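Local structure of abietadiene synthase, chloroplastic (Abies grandis, 3S9V) at residues A[80-84]-A[114-120]; A[87-93]-A[127-131]; A[100-106]-A[145-151]; A[151-157]-A[179-183]; A[408-412]-A[445-449]. The protein belongs to the terpene synthase family, being a chloroplast enzyme of almost wholly helical fold whose sequence includes an N-terminal family domain and a metal-binding family domain. All coordinates share one frame; numbering follows the deposited sequence.

Interaction 1 of 5, residues A[80-84]-A[114-120]; sequences VEWIL and TLTLWRT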
# COMPACT_ATOMS: atom_id res chain seq x y z
N VAL A 80 34.88 -5.05 -21.11
CA VAL A 80 36.16 -4.44 -20.75
C VAL A 80 36.15 -3.00 -21.25
O VAL A 80 36.57 -2.08 -20.54
CB VAL A 80 37.34 -5.19 -21.39
CG1 VAL A 80 38.63 -4.38 -21.20
CG2 VAL A 80 37.49 -6.55 -20.74
N GLU A 81 35.67 -2.81 -22.47
CA GLU A 81 35.59 -1.48 -23.04
C GLU A 81 34.65 -0.61 -22.20
O GLU A 81 34.91 0.57 -21.99
CB GLU A 81 35.09 -1.54 -24.49
CG GLU A 81 35.05 -0.18 -25.18
CD GLU A 81 36.44 0.41 -25.41
OE1 GLU A 81 36.54 1.64 -25.57
OE2 GLU A 81 37.43 -0.36 -25.45
N TRP A 82 33.56 -1.20 -21.72
CA TRP A 82 32.61 -0.45 -20.90
C TRP A 82 33.34 0.12 -19.68
O TRP A 82 33.15 1.27 -19.31
CB TRP A 82 31.46 -1.34 -20.42
CG TRP A 82 30.44 -0.56 -19.65
CD1 TRP A 82 29.38 0.12 -20.17
CD2 TRP A 82 30.46 -0.27 -18.25
NE1 TRP A 82 28.74 0.83 -19.18
CE2 TRP A 82 29.39 0.60 -17.99
CE3 TRP A 82 31.29 -0.66 -17.19
CZ2 TRP A 82 29.11 1.09 -16.71
CZ3 TRP A 82 31.03 -0.17 -15.92
CH2 TRP A 82 29.95 0.70 -15.69
N ILE A 83 34.16 -0.71 -19.05
CA ILE A 83 34.90 -0.28 -17.88
C ILE A 83 35.80 0.90 -18.23
O ILE A 83 35.81 1.90 -17.54
CB ILE A 83 35.76 -1.44 -17.32
CG1 ILE A 83 34.85 -2.56 -16.84
CG2 ILE A 83 36.64 -0.94 -16.21
CD1 ILE A 83 35.57 -3.85 -16.51
N LEU A 84 36.53 0.77 -19.34
CA LEU A 84 37.43 1.83 -19.79
C LEU A 84 36.72 3.16 -20.07
O LEU A 84 37.29 4.23 -19.87
CB LEU A 84 38.15 1.39 -21.06
CG LEU A 84 39.10 0.19 -20.95
CD1 LEU A 84 39.60 -0.20 -22.34
CD2 LEU A 84 40.26 0.55 -20.05
N THR A 114 40.36 -6.19 -12.72
CA THR A 114 40.05 -6.67 -14.07
C THR A 114 40.90 -6.02 -15.16
O THR A 114 41.35 -6.70 -16.09
CB THR A 114 38.56 -6.46 -14.39
OG1 THR A 114 37.75 -7.13 -13.41
CG2 THR A 114 38.22 -7.01 -15.77
N LEU A 115 41.11 -4.71 -15.08
CA LEU A 115 41.93 -4.06 -16.09
C LEU A 115 43.38 -4.54 -15.95
O LEU A 115 44.09 -4.72 -16.95
CB LEU A 115 41.85 -2.53 -15.94
CG LEU A 115 40.46 -1.93 -16.15
CD1 LEU A 115 40.55 -0.42 -16.05
CD2 LEU A 115 39.93 -2.34 -17.51
N THR A 116 43.82 -4.75 -14.71
CA THR A 116 45.17 -5.23 -14.46
C THR A 116 45.32 -6.62 -15.08
O THR A 116 46.34 -6.93 -15.71
CB THR A 116 45.47 -5.32 -12.94
OG1 THR A 116 45.49 -4.01 -12.36
CG2 THR A 116 46.82 -5.98 -12.70
N LEU A 117 44.31 -7.47 -14.91
CA LEU A 117 44.36 -8.82 -15.45
C LEU A 117 44.43 -8.82 -16.97
O LEU A 117 44.99 -9.72 -17.58
CB LEU A 117 43.14 -9.63 -14.98
CG LEU A 117 43.00 -9.93 -13.48
CD1 LEU A 117 41.72 -10.72 -13.23
CD2 LEU A 117 44.20 -10.73 -12.99
N TRP A 118 43.85 -7.80 -17.60
CA TRP A 118 43.88 -7.74 -19.06
C TRP A 118 44.99 -6.83 -19.57
O TRP A 118 45.07 -6.53 -20.76
CB TRP A 118 42.51 -7.31 -19.59
CG TRP A 118 41.50 -8.40 -19.44
CD1 TRP A 118 40.33 -8.34 -18.74
CD2 TRP A 118 41.59 -9.74 -19.95
NE1 TRP A 118 39.69 -9.56 -18.77
CE2 TRP A 118 40.45 -10.43 -19.51
CE3 TRP A 118 42.54 -10.42 -20.74
CZ2 TRP A 118 40.22 -11.78 -19.83
CZ3 TRP A 118 42.31 -11.76 -21.06
CH2 TRP A 118 41.16 -12.43 -20.60
N ARG A 119 45.85 -6.41 -18.65
CA ARG A 119 46.99 -5.56 -18.97
C ARG A 119 46.55 -4.37 -19.80
O ARG A 119 47.22 -3.99 -20.76
CB ARG A 119 48.03 -6.38 -19.74
CG ARG A 119 48.29 -7.75 -19.13
CD ARG A 119 48.91 -8.70 -20.13
NE ARG A 119 48.35 -10.05 -20.05
CZ ARG A 119 47.08 -10.35 -20.30
NH1 ARG A 119 46.22 -9.40 -20.66
NH2 ARG A 119 46.65 -11.60 -20.21
N THR A 120 45.42 -3.78 -19.44
CA THR A 120 44.90 -2.65 -20.20
C THR A 120 44.47 -1.49 -19.31
O THR A 120 44.42 -1.61 -18.08
CB THR A 120 43.73 -3.11 -21.10
OG1 THR A 120 43.34 -2.04 -21.96
CG2 THR A 120 42.55 -3.56 -20.26
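Leu115 O is held by two backbone N-H groups, Thr120 N at 3.0 Å and, weakly, Trp118 N at 3.2 Å from Leu115 O. With the Arg119 N bond to Thr116 O, and Arg119 at positive phi (50°), this is a Schellman motif ending helix 101-117. The motif turns Thr120 back toward helix 77-85, where its CG2 lies 4.1 Å from Val80 CG1. The other Val80 branch, CG2, meets Trp118 CD1 at 3.9 Å. Leu115 fills the middle: its CD2 is 3.8 Å from Ile83 CG2 and 3.9 Å from Leu84 CD2, and the Ile83 and Leu115 side chains run antiparallel alongside one another. With chi1 at -64°, Ile83 CG1 lies beside the backbone N and CG2 anti to it, so that CG2 meets Leu115 while CD1 reaches Thr114 CG2. The polar ends turn elsewhere, Thr114 OG1 bonding to Ala60 O and Trp118 NE1 to Ala63 O. Methyl contacts therefore carry this helix-to-helix-end junction, whose cohesion is probably mainly hydrophobic.

Interaction 2 of 5, residues A[87-93]-A[127-131]; sequences QLKDGSW and KGIEF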
# COMPACT_ATOMS: atom_id res chain seq x y z
N GLN A 87 34.62 5.32 -16.18
CA GLN A 87 35.23 5.69 -14.91
C GLN A 87 34.79 7.14 -14.64
O GLN A 87 34.63 7.92 -15.57
CB GLN A 87 36.75 5.61 -15.02
CG GLN A 87 37.49 5.99 -13.75
CD GLN A 87 38.99 5.84 -13.89
OE1 GLN A 87 39.56 6.23 -14.91
NE2 GLN A 87 39.64 5.30 -12.86
N LEU A 88 34.57 7.48 -13.37
CA LEU A 88 34.14 8.82 -13.00
C LEU A 88 35.32 9.80 -12.89
O LEU A 88 36.48 9.38 -12.92
CB LEU A 88 33.37 8.77 -11.68
CG LEU A 88 32.16 7.82 -11.65
CD1 LEU A 88 31.53 7.85 -10.27
CD2 LEU A 88 31.14 8.22 -12.71
N LYS A 89 35.01 11.08 -12.77
CA LYS A 89 36.03 12.13 -12.68
C LYS A 89 37.00 12.01 -11.52
O LYS A 89 38.17 12.37 -11.65
CB LYS A 89 35.38 13.52 -12.63
CG LYS A 89 34.73 13.93 -13.94
CD LYS A 89 34.14 15.34 -13.85
CE LYS A 89 33.54 15.75 -15.19
NZ LYS A 89 32.96 17.12 -15.14
N ASP A 90 36.53 11.51 -10.38
CA ASP A 90 37.40 11.37 -9.22
C ASP A 90 38.23 10.08 -9.27
O ASP A 90 38.99 9.78 -8.36
CB ASP A 90 36.58 11.43 -7.93
CG ASP A 90 35.57 10.28 -7.82
OD1 ASP A 90 34.83 10.24 -6.81
OD2 ASP A 90 35.52 9.42 -8.73
N GLY A 91 38.07 9.31 -10.35
CA GLY A 91 38.83 8.08 -10.49
C GLY A 91 38.13 6.82 -10.04
O GLY A 91 38.65 5.72 -10.21
N SER A 92 36.95 6.97 -9.46
CA SER A 92 36.20 5.82 -8.99
C SER A 92 35.25 5.32 -10.07
O SER A 92 35.10 5.94 -11.12
CB SER A 92 35.38 6.20 -7.76
OG SER A 92 34.32 7.07 -8.12
N TRP A 93 34.64 4.17 -9.80
CA TRP A 93 33.64 3.57 -10.67
C TRP A 93 32.44 3.37 -9.74
O TRP A 93 32.61 3.27 -8.53
CB TRP A 93 34.08 2.20 -11.19
CG TRP A 93 34.92 2.25 -12.43
CD1 TRP A 93 34.48 2.29 -13.73
CD2 TRP A 93 36.34 2.24 -12.49
NE1 TRP A 93 35.55 2.30 -14.59
CE2 TRP A 93 36.71 2.27 -13.86
CE3 TRP A 93 37.36 2.21 -11.52
CZ2 TRP A 93 38.03 2.27 -14.28
CZ3 TRP A 93 38.68 2.20 -11.94
CH2 TRP A 93 39.01 2.24 -13.31
N LYS A 127 44.40 6.08 -11.81
CA LYS A 127 43.43 7.00 -11.22
C LYS A 127 42.54 6.27 -10.21
O LYS A 127 42.13 6.84 -9.20
CB LYS A 127 42.54 7.63 -12.30
CG LYS A 127 43.22 8.69 -13.13
CD LYS A 127 42.27 9.21 -14.20
CE LYS A 127 42.94 10.28 -15.05
NZ LYS A 127 42.01 10.82 -16.08
N GLY A 128 42.24 5.01 -10.51
CA GLY A 128 41.40 4.22 -9.62
C GLY A 128 42.13 3.95 -8.32
O GLY A 128 41.55 4.05 -7.24
N ILE A 129 43.42 3.63 -8.43
CA ILE A 129 44.24 3.36 -7.25
C ILE A 129 44.25 4.57 -6.34
O ILE A 129 44.07 4.44 -5.12
CB ILE A 129 45.69 2.99 -7.64
CG1 ILE A 129 45.74 1.56 -8.19
CG2 ILE A 129 46.61 3.12 -6.44
CD1 ILE A 129 47.13 1.09 -8.55
N GLU A 130 44.44 5.74 -6.93
CA GLU A 130 44.47 6.98 -6.16
C GLU A 130 43.14 7.24 -5.48
O GLU A 130 43.10 7.62 -4.31
CB GLU A 130 44.84 8.15 -7.07
CG GLU A 130 46.09 7.87 -7.90
CD GLU A 130 46.55 9.05 -8.73
OE1 GLU A 130 45.68 9.83 -9.19
OE2 GLU A 130 47.77 9.18 -8.95
N PHE A 131 42.04 7.03 -6.20
CA PHE A 131 40.74 7.24 -5.59
C PHE A 131 40.57 6.28 -4.43
O PHE A 131 40.19 6.67 -3.33
CB PHE A 131 39.59 7.00 -6.56
CG PHE A 131 38.25 6.97 -5.88
CD1 PHE A 131 37.59 8.16 -5.58
CD2 PHE A 131 37.69 5.77 -5.46
CE1 PHE A 131 36.40 8.14 -4.87
CE2 PHE A 131 36.50 5.75 -4.74
CZ PHE A 131 35.85 6.94 -4.45
O HOH W 1 41.90 9.73 -9.08
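Two glycines bring the backbones unusually close: Gly91 and Gly128 have their CA atoms 4.7 Å apart, and Gly128 CA makes a C-H...O contact of 3.2 Å with Gly91 O. That same Gly91 O accepts Gln87 NE2 at 2.9 Å, the donor standing 43° out of the carbonyl plane; Gln87 NE2 also bonds to Gln124 O. The extended Gln87 chain, with CG anti to the backbone N (chi1 180°), reaches across the loop to do so. The sequence QLKDGSW, with Gln87, Gly91 and Trp93 at the motif positions, matches a QW motif, known from class II terpene cyclases and their relatives. Ser92 N, 2.9 Å from Asp90 OD2 and above the carboxylate plane, closes an Asx turn; Ser92 OG adds a second donor to Asp90 OD2 at 2.7 Å, on its syn side. Ser92 CB lies over one face of the Phe131 ring. A water bridges Asp90 O and Lys127 O. The loop, joining helices 77-85 and 101-117, lies against helix 122-136; Trp93 also touches Cys111 of helix 101-117, and Phe131 touches Thr108 there.

Interaction 3 of 5, residues A[100-106]-A[145-151]; sequences LAYDRIL and SHRPSGF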
# COMPACT_ATOMS: atom_id res chain seq x y z
N LEU A 100 27.91 6.63 -2.62
CA LEU A 100 27.94 5.76 -1.45
C LEU A 100 29.38 5.28 -1.41
O LEU A 100 29.86 4.65 -2.36
CB LEU A 100 26.98 4.58 -1.61
CG LEU A 100 26.91 3.69 -0.35
CD1 LEU A 100 26.26 4.47 0.82
CD2 LEU A 100 26.11 2.44 -0.65
N ALA A 101 30.08 5.59 -0.33
CA ALA A 101 31.47 5.20 -0.22
C ALA A 101 31.69 3.71 -0.51
O ALA A 101 32.50 3.36 -1.38
CB ALA A 101 32.01 5.55 1.18
N TYR A 102 30.98 2.84 0.20
CA TYR A 102 31.13 1.40 -0.01
C TYR A 102 31.02 1.01 -1.48
O TYR A 102 31.85 0.28 -2.00
CB TYR A 102 30.09 0.63 0.80
CG TYR A 102 30.29 0.70 2.29
CD1 TYR A 102 29.28 1.16 3.12
CD2 TYR A 102 31.50 0.30 2.88
CE1 TYR A 102 29.44 1.22 4.50
CE2 TYR A 102 31.68 0.36 4.26
CZ TYR A 102 30.64 0.82 5.07
OH TYR A 102 30.80 0.88 6.43
N ASP A 103 29.97 1.51 -2.13
CA ASP A 103 29.71 1.26 -3.54
C ASP A 103 30.93 1.62 -4.40
O ASP A 103 31.42 0.80 -5.17
CB ASP A 103 28.48 2.09 -3.96
CG ASP A 103 28.10 1.92 -5.44
OD1 ASP A 103 27.69 0.82 -5.85
OD2 ASP A 103 28.20 2.92 -6.19
N ARG A 104 31.44 2.84 -4.24
CA ARG A 104 32.59 3.29 -5.03
C ARG A 104 33.87 2.48 -4.82
O ARG A 104 34.52 2.11 -5.79
CB ARG A 104 32.87 4.77 -4.76
CG ARG A 104 31.72 5.70 -5.16
CD ARG A 104 31.32 5.51 -6.62
NE ARG A 104 30.20 6.37 -6.98
CZ ARG A 104 30.28 7.69 -7.09
NH1 ARG A 104 31.43 8.32 -6.87
NH2 ARG A 104 29.20 8.40 -7.39
N ILE A 105 34.25 2.21 -3.57
CA ILE A 105 35.47 1.43 -3.35
C ILE A 105 35.32 -0.01 -3.79
O ILE A 105 36.30 -0.65 -4.18
CB ILE A 105 35.92 1.44 -1.86
CG1 ILE A 105 34.81 0.89 -0.97
CG2 ILE A 105 36.30 2.85 -1.45
CD1 ILE A 105 35.23 0.74 0.47
N LEU A 106 34.09 -0.54 -3.73
CA LEU A 106 33.83 -1.91 -4.16
C LEU A 106 34.01 -2.00 -5.67
O LEU A 106 34.74 -2.85 -6.17
CB LEU A 106 32.39 -2.31 -3.81
CG LEU A 106 31.95 -3.69 -4.31
CD1 LEU A 106 32.60 -4.75 -3.44
CD2 LEU A 106 30.43 -3.83 -4.24
N SER A 145 26.51 4.99 7.21
CA SER A 145 25.89 4.64 5.93
C SER A 145 25.62 3.13 5.95
O SER A 145 26.22 2.40 6.74
CB SER A 145 26.82 4.99 4.76
OG SER A 145 27.95 4.13 4.72
N HIS A 146 24.73 2.68 5.08
CA HIS A 146 24.37 1.27 5.01
C HIS A 146 25.33 0.44 4.15
O HIS A 146 25.70 0.83 3.05
CB HIS A 146 22.94 1.13 4.49
CG HIS A 146 21.95 1.92 5.27
ND1 HIS A 146 21.80 1.77 6.64
CD2 HIS A 146 21.06 2.87 4.90
CE1 HIS A 146 20.86 2.60 7.07
NE2 HIS A 146 20.40 3.28 6.03
N ARG A 147 25.72 -0.71 4.69
CA ARG A 147 26.63 -1.63 4.01
C ARG A 147 25.90 -2.36 2.89
O ARG A 147 24.83 -2.92 3.11
CB ARG A 147 27.19 -2.65 5.00
CG ARG A 147 28.64 -2.45 5.41
CD ARG A 147 29.08 -3.53 6.40
NE ARG A 147 30.53 -3.53 6.62
CZ ARG A 147 31.21 -2.55 7.20
NH1 ARG A 147 30.57 -1.46 7.64
NH2 ARG A 147 32.52 -2.64 7.34
N PRO A 148 26.47 -2.37 1.67
CA PRO A 148 25.86 -3.06 0.52
C PRO A 148 25.76 -4.55 0.80
O PRO A 148 26.55 -5.08 1.57
CB PRO A 148 26.82 -2.76 -0.63
CG PRO A 148 27.45 -1.47 -0.22
CD PRO A 148 27.70 -1.67 1.25
N SER A 149 24.81 -5.22 0.15
CA SER A 149 24.60 -6.66 0.34
C SER A 149 25.84 -7.50 0.07
O SER A 149 26.37 -7.51 -1.05
CB SER A 149 23.47 -7.15 -0.58
OG SER A 149 22.28 -6.41 -0.39
N GLY A 150 26.31 -8.20 1.09
CA GLY A 150 27.47 -9.06 0.94
C GLY A 150 28.80 -8.34 0.92
O GLY A 150 29.82 -8.96 0.58
N PHE A 151 28.82 -7.06 1.28
CA PHE A 151 30.06 -6.28 1.26
C PHE A 151 31.21 -6.94 2.00
O PHE A 151 32.30 -7.11 1.44
CB PHE A 151 29.86 -4.89 1.86
CG PHE A 151 31.07 -4.00 1.71
CD1 PHE A 151 31.31 -3.33 0.52
CD2 PHE A 151 31.98 -3.86 2.75
CE1 PHE A 151 32.44 -2.52 0.36
CE2 PHE A 151 33.11 -3.05 2.61
CZ PHE A 151 33.34 -2.38 1.40
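Tyr102, Phe151 and Pro148 lose the most surface here. The edge of the Tyr102 ring points at the face of Phe151 in an edge-to-face pair, with centroids 4.8 Å apart and planes at 58°; Tyr102 CD2 is the atom nearest that face, 3.6 Å from Phe151 CZ. Ile105 CD1, 3.8 Å from Phe151 CZ, and Leu106 CB, 4.2 Å from Phe151 CE1, belong to two consecutive residues of helix 101-117 that border the ring's edge. A chi1 of -173° carries the Phe151 ring toward that helix, and chi2 of 81° sets which way its face turns. Pro148 packs crosswise on the root of the tyrosine, its CD 3.3 Å from Tyr102 CB, while its CG reaches Leu100 CD2 at 4.2 Å. Arg147 lays its CG over one face of the Tyr102 ring, 4.1 Å from the centroid, a CH-pi contact. Ser145 OG, beside that ring, is satisfied by Glu142 O. A type II turn leading into a helix N-capped by Gly150, and an edge-to-face pair between two helix starts, mark this corner of what is probably the helical gamma domain of plant diterpene synthases.

Interaction 4 of 5, residues A[151-157]-A[179-183]; sequences FEIVFPA and IIEKR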
# COMPACT_ATOMS: atom_id res chain seq x y z
N PHE A 151 28.82 -7.06 1.28
CA PHE A 151 30.06 -6.28 1.26
C PHE A 151 31.21 -6.94 2.00
O PHE A 151 32.30 -7.11 1.44
CB PHE A 151 29.86 -4.89 1.86
CG PHE A 151 31.07 -4.00 1.71
CD1 PHE A 151 31.31 -3.33 0.52
CD2 PHE A 151 31.98 -3.86 2.75
CE1 PHE A 151 32.44 -2.52 0.36
CE2 PHE A 151 33.11 -3.05 2.61
CZ PHE A 151 33.34 -2.38 1.40
N GLU A 152 30.97 -7.30 3.25
CA GLU A 152 31.98 -7.92 4.10
C GLU A 152 32.46 -9.29 3.62
O GLU A 152 33.44 -9.83 4.14
CB GLU A 152 31.47 -7.98 5.54
CG GLU A 152 31.30 -6.57 6.14
CD GLU A 152 30.86 -6.57 7.60
OE1 GLU A 152 29.74 -7.03 7.90
OE2 GLU A 152 31.65 -6.10 8.46
N ILE A 153 31.79 -9.84 2.63
CA ILE A 153 32.21 -11.13 2.10
C ILE A 153 33.01 -10.89 0.83
O ILE A 153 34.11 -11.39 0.65
CB ILE A 153 30.99 -12.01 1.76
CG1 ILE A 153 30.47 -12.67 3.03
CG2 ILE A 153 31.37 -13.04 0.71
CD1 ILE A 153 29.24 -13.54 2.81
N VAL A 154 32.43 -10.08 -0.05
CA VAL A 154 33.01 -9.76 -1.34
C VAL A 154 34.18 -8.76 -1.37
O VAL A 154 35.12 -8.92 -2.16
CB VAL A 154 31.87 -9.29 -2.27
CG1 VAL A 154 32.42 -8.54 -3.44
CG2 VAL A 154 31.06 -10.52 -2.74
N PHE A 155 34.14 -7.73 -0.53
CA PHE A 155 35.21 -6.74 -0.56
C PHE A 155 36.57 -7.26 -0.07
O PHE A 155 37.60 -7.01 -0.71
CB PHE A 155 34.79 -5.50 0.25
CG PHE A 155 35.77 -4.36 0.16
CD1 PHE A 155 35.99 -3.70 -1.04
CD2 PHE A 155 36.47 -3.95 1.29
CE1 PHE A 155 36.89 -2.64 -1.12
CE2 PHE A 155 37.37 -2.88 1.22
CZ PHE A 155 37.58 -2.23 0.01
N PRO A 156 36.61 -7.99 1.06
CA PRO A 156 37.92 -8.47 1.50
C PRO A 156 38.49 -9.55 0.58
O PRO A 156 39.71 -9.67 0.43
CB PRO A 156 37.64 -9.00 2.91
CG PRO A 156 36.48 -8.16 3.36
CD PRO A 156 35.61 -8.13 2.13
N ALA A 157 37.61 -10.33 -0.04
CA ALA A 157 38.05 -11.37 -0.95
C ALA A 157 38.87 -10.76 -2.08
O ALA A 157 39.86 -11.34 -2.51
CB ALA A 157 36.85 -12.11 -1.51
N ILE A 179 38.80 -5.51 8.12
CA ILE A 179 37.66 -6.09 7.43
C ILE A 179 38.04 -7.47 6.89
O ILE A 179 37.19 -8.35 6.76
CB ILE A 179 37.16 -5.18 6.29
CG1 ILE A 179 35.72 -5.56 5.94
CG2 ILE A 179 38.04 -5.32 5.07
CD1 ILE A 179 35.07 -4.61 4.97
N ILE A 180 39.32 -7.66 6.59
CA ILE A 180 39.80 -8.95 6.09
C ILE A 180 39.74 -9.96 7.23
O ILE A 180 39.30 -11.10 7.05
CB ILE A 180 41.25 -8.85 5.57
CG1 ILE A 180 41.29 -8.05 4.27
CG2 ILE A 180 41.82 -10.24 5.35
CD1 ILE A 180 42.68 -7.73 3.79
N GLU A 181 40.17 -9.54 8.41
CA GLU A 181 40.16 -10.40 9.58
C GLU A 181 38.73 -10.81 9.94
O GLU A 181 38.48 -11.96 10.30
CB GLU A 181 40.81 -9.69 10.77
CG GLU A 181 40.79 -10.49 12.06
CD GLU A 181 41.30 -9.69 13.25
OE1 GLU A 181 41.28 -10.23 14.38
OE2 GLU A 181 41.71 -8.53 13.06
N LYS A 182 37.81 -9.86 9.84
CA LYS A 182 36.41 -10.12 10.17
C LYS A 182 35.78 -11.08 9.17
O LYS A 182 34.96 -11.92 9.55
CB LYS A 182 35.62 -8.81 10.19
CG LYS A 182 34.19 -8.99 10.68
CD LYS A 182 33.41 -7.68 10.68
CE LYS A 182 31.96 -7.91 11.11
NZ LYS A 182 31.16 -6.65 11.10
N ARG A 183 36.15 -10.96 7.90
CA ARG A 183 35.61 -11.84 6.87
C ARG A 183 36.04 -13.26 7.18
O ARG A 183 35.25 -14.20 7.07
CB ARG A 183 36.12 -11.44 5.48
CG ARG A 183 35.87 -12.49 4.40
CD ARG A 183 36.37 -12.02 3.04
NE ARG A 183 36.18 -13.04 2.00
CZ ARG A 183 36.96 -14.10 1.84
NH1 ARG A 183 38.00 -14.31 2.65
NH2 ARG A 183 36.70 -14.98 0.88
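The charged contact comes at the start of helix 151-164: Lys182 NZ donates to the syn lone pair of Glu152 OE2 at 2.7 Å, in a salt bridge between an exposed lysine and a partly exposed glutamate. Lys182 reaches it fully extended, CG anti to the backbone N (chi1 -174°). Glu152 OE2 also has a long, weak ion pair with Arg147. The second polar contact is Arg183 NE to Ile153 O, 3.0 Å, with the acceptor in the guanidinium plane (9° out of it) and the donor on a carbonyl lone pair. Arg183 NH2 goes on to a salt bridge with Glu211 and a bond to Gly208 O. Among packing contacts, Pro156, whose nitrogen has no proton to give and at which helix 151-164 is kinked, presses CB on Arg183 CD at 3.3 Å, and Pro156 CG meets Ile179 CG2 at 3.7 Å. Ala157 CA lies over one face of the Arg183 guanidinium. Ile179 CD1 touches both rings of a stacked pair obliquely, 3.4 Å from Phe151 CE2 and 4.0 Å from Phe155 CD2. The axes of segments 151-157 and 179-183 approach to 8.9 Å, with a signed crossing angle of -120°, a steeply crossed helix pair of an all-helical domain.

Interaction 5 of 5, residues A[408-412]-A[445-449]; sequences AFKKN and DVWLG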
# COMPACT_ATOMS: atom_id res chain seq x y z
N ALA A 408 19.25 6.89 4.89
CA ALA A 408 18.31 5.93 4.32
C ALA A 408 18.15 6.12 2.81
O ALA A 408 18.29 7.23 2.29
CB ALA A 408 16.95 6.05 5.01
N PHE A 409 17.84 5.03 2.11
CA PHE A 409 17.66 5.09 0.67
C PHE A 409 16.23 5.49 0.29
O PHE A 409 15.96 5.85 -0.85
CB PHE A 409 18.06 3.75 0.04
CG PHE A 409 19.55 3.52 0.04
CD1 PHE A 409 20.27 3.51 1.24
CD2 PHE A 409 20.25 3.37 -1.15
CE1 PHE A 409 21.66 3.36 1.24
CE2 PHE A 409 21.64 3.22 -1.16
CZ PHE A 409 22.34 3.22 0.04
N LYS A 410 15.32 5.43 1.27
CA LYS A 410 13.92 5.84 1.08
C LYS A 410 13.82 7.28 1.57
O LYS A 410 14.45 7.63 2.57
CB LYS A 410 12.99 4.97 1.94
CG LYS A 410 12.78 3.56 1.45
CD LYS A 410 11.83 3.52 0.27
CE LYS A 410 11.42 2.10 -0.06
NZ LYS A 410 10.37 2.09 -1.11
N LYS A 411 13.04 8.11 0.89
CA LYS A 411 12.90 9.51 1.30
C LYS A 411 12.42 9.67 2.75
O LYS A 411 12.98 10.47 3.50
CB LYS A 411 11.94 10.24 0.36
CG LYS A 411 11.69 11.69 0.75
CD LYS A 411 10.74 12.38 -0.23
CE LYS A 411 10.41 13.79 0.23
NZ LYS A 411 9.52 14.53 -0.72
N ASN A 412 11.39 8.93 3.14
CA ASN A 412 10.88 9.03 4.51
C ASN A 412 10.05 7.81 4.88
O ASN A 412 8.82 7.86 4.90
CB ASN A 412 10.03 10.30 4.68
CG ASN A 412 9.58 10.51 6.12
OD1 ASN A 412 10.26 10.11 7.07
ND2 ASN A 412 8.44 11.18 6.30
N ASP A 445 14.80 8.18 -5.29
CA ASP A 445 15.39 7.26 -4.33
C ASP A 445 16.20 6.23 -5.11
O ASP A 445 15.88 5.91 -6.25
CB ASP A 445 14.31 6.52 -3.52
CG ASP A 445 13.63 7.40 -2.48
OD1 ASP A 445 14.31 8.25 -1.86
OD2 ASP A 445 12.42 7.21 -2.26
N VAL A 446 17.25 5.72 -4.49
CA VAL A 446 18.07 4.69 -5.10
C VAL A 446 17.82 3.44 -4.27
O VAL A 446 17.10 3.50 -3.28
CB VAL A 446 19.57 5.04 -5.07
CG1 VAL A 446 19.88 6.06 -6.14
CG2 VAL A 446 19.96 5.56 -3.69
N TRP A 447 18.41 2.32 -4.68
CA TRP A 447 18.20 1.07 -3.96
C TRP A 447 19.55 0.45 -3.65
O TRP A 447 20.53 0.69 -4.36
CB TRP A 447 17.35 0.12 -4.80
CG TRP A 447 16.04 0.73 -5.25
CD1 TRP A 447 15.87 1.74 -6.15
CD2 TRP A 447 14.73 0.41 -4.75
NE1 TRP A 447 14.54 2.08 -6.24
CE2 TRP A 447 13.82 1.28 -5.40
CE3 TRP A 447 14.24 -0.52 -3.83
CZ2 TRP A 447 12.44 1.25 -5.14
CZ3 TRP A 447 12.87 -0.55 -3.57
CH2 TRP A 447 11.98 0.33 -4.23
N LEU A 448 19.60 -0.35 -2.59
CA LEU A 448 20.84 -0.99 -2.18
C LEU A 448 20.84 -2.50 -2.34
O LEU A 448 20.05 -3.21 -1.73
CB LEU A 448 21.16 -0.63 -0.73
CG LEU A 448 22.56 -1.01 -0.24
CD1 LEU A 448 23.60 -0.41 -1.17
CD2 LEU A 448 22.78 -0.52 1.19
N GLY A 449 21.73 -2.99 -3.20
CA GLY A 449 21.86 -4.42 -3.41
C GLY A 449 23.34 -4.73 -3.23
O GLY A 449 23.96 -4.22 -2.30
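Strand 447-448, half of a small two-stranded antiparallel hairpin with strand 452-453, meets the loop that precedes helix 413-422. Phe409 does most of the touching. Leu448 CB stands over one face of its ring, 4.1 Å from the centroid and 17° off the normal, a CH-pi contact; Leu448 CD2 follows at 3.9 Å from Phe409 CZ. Val446 CG2 comes obliquely at 3.4 Å from Phe409 CD2, while Val446 C sits at the ring's edge, in its plane. In Phe409 a chi1 of -72° sets CG anti to the carbonyl carbon, and the ring then meets Val446 and Leu448. The polar side is slight: Lys411 N makes a weak bond of 3.3 Å to Asp445 OD2, one residue before Asn412, the N-cap of helix 413-422. Lys410, bent at its second torsion (-77°), brings NZ within 3.9 Å of Trp447 CH2. Lys410 NZ and Asp445 OD2 are 5.6 Å apart, not in contact, so any attraction between these opposite charges is probably modest. Trp447 itself packs on Tyr453 and, edge-to-face, on Phe271. His146 touches both Phe409 and Leu448, consistent with a seam between two helical domains, here bridged by a short beta hairpin.

How the interactions relate
Interactions 1 to 4 form one connected helical region, and interaction 5 joins its flank. Along the chain interactions 1, 2 and 3 overlap, their segments alternating, whereas 4 and 5 follow in series. Interactions 1 and 3 use opposite ends of helix 101-117, their centres 22 Å apart; the centre of interaction 2 is 14 and 16 Å from theirs, joined to interaction 1 by a probable hydrogen bond from Trp93 NE1 to Ile83 O (3.0 Å), and to interaction 3 by packing on Arg104. Interactions 3 and 4, centres 12 Å apart, share Phe151. Interactions 1 to 4 lie in what is probably the gamma domain of plant diterpene synthases, and interaction 3 connects it through interaction 5, centre 13 Å away, to the neighbouring domain, Ser149 N lying 2.8 Å from Gly449 O.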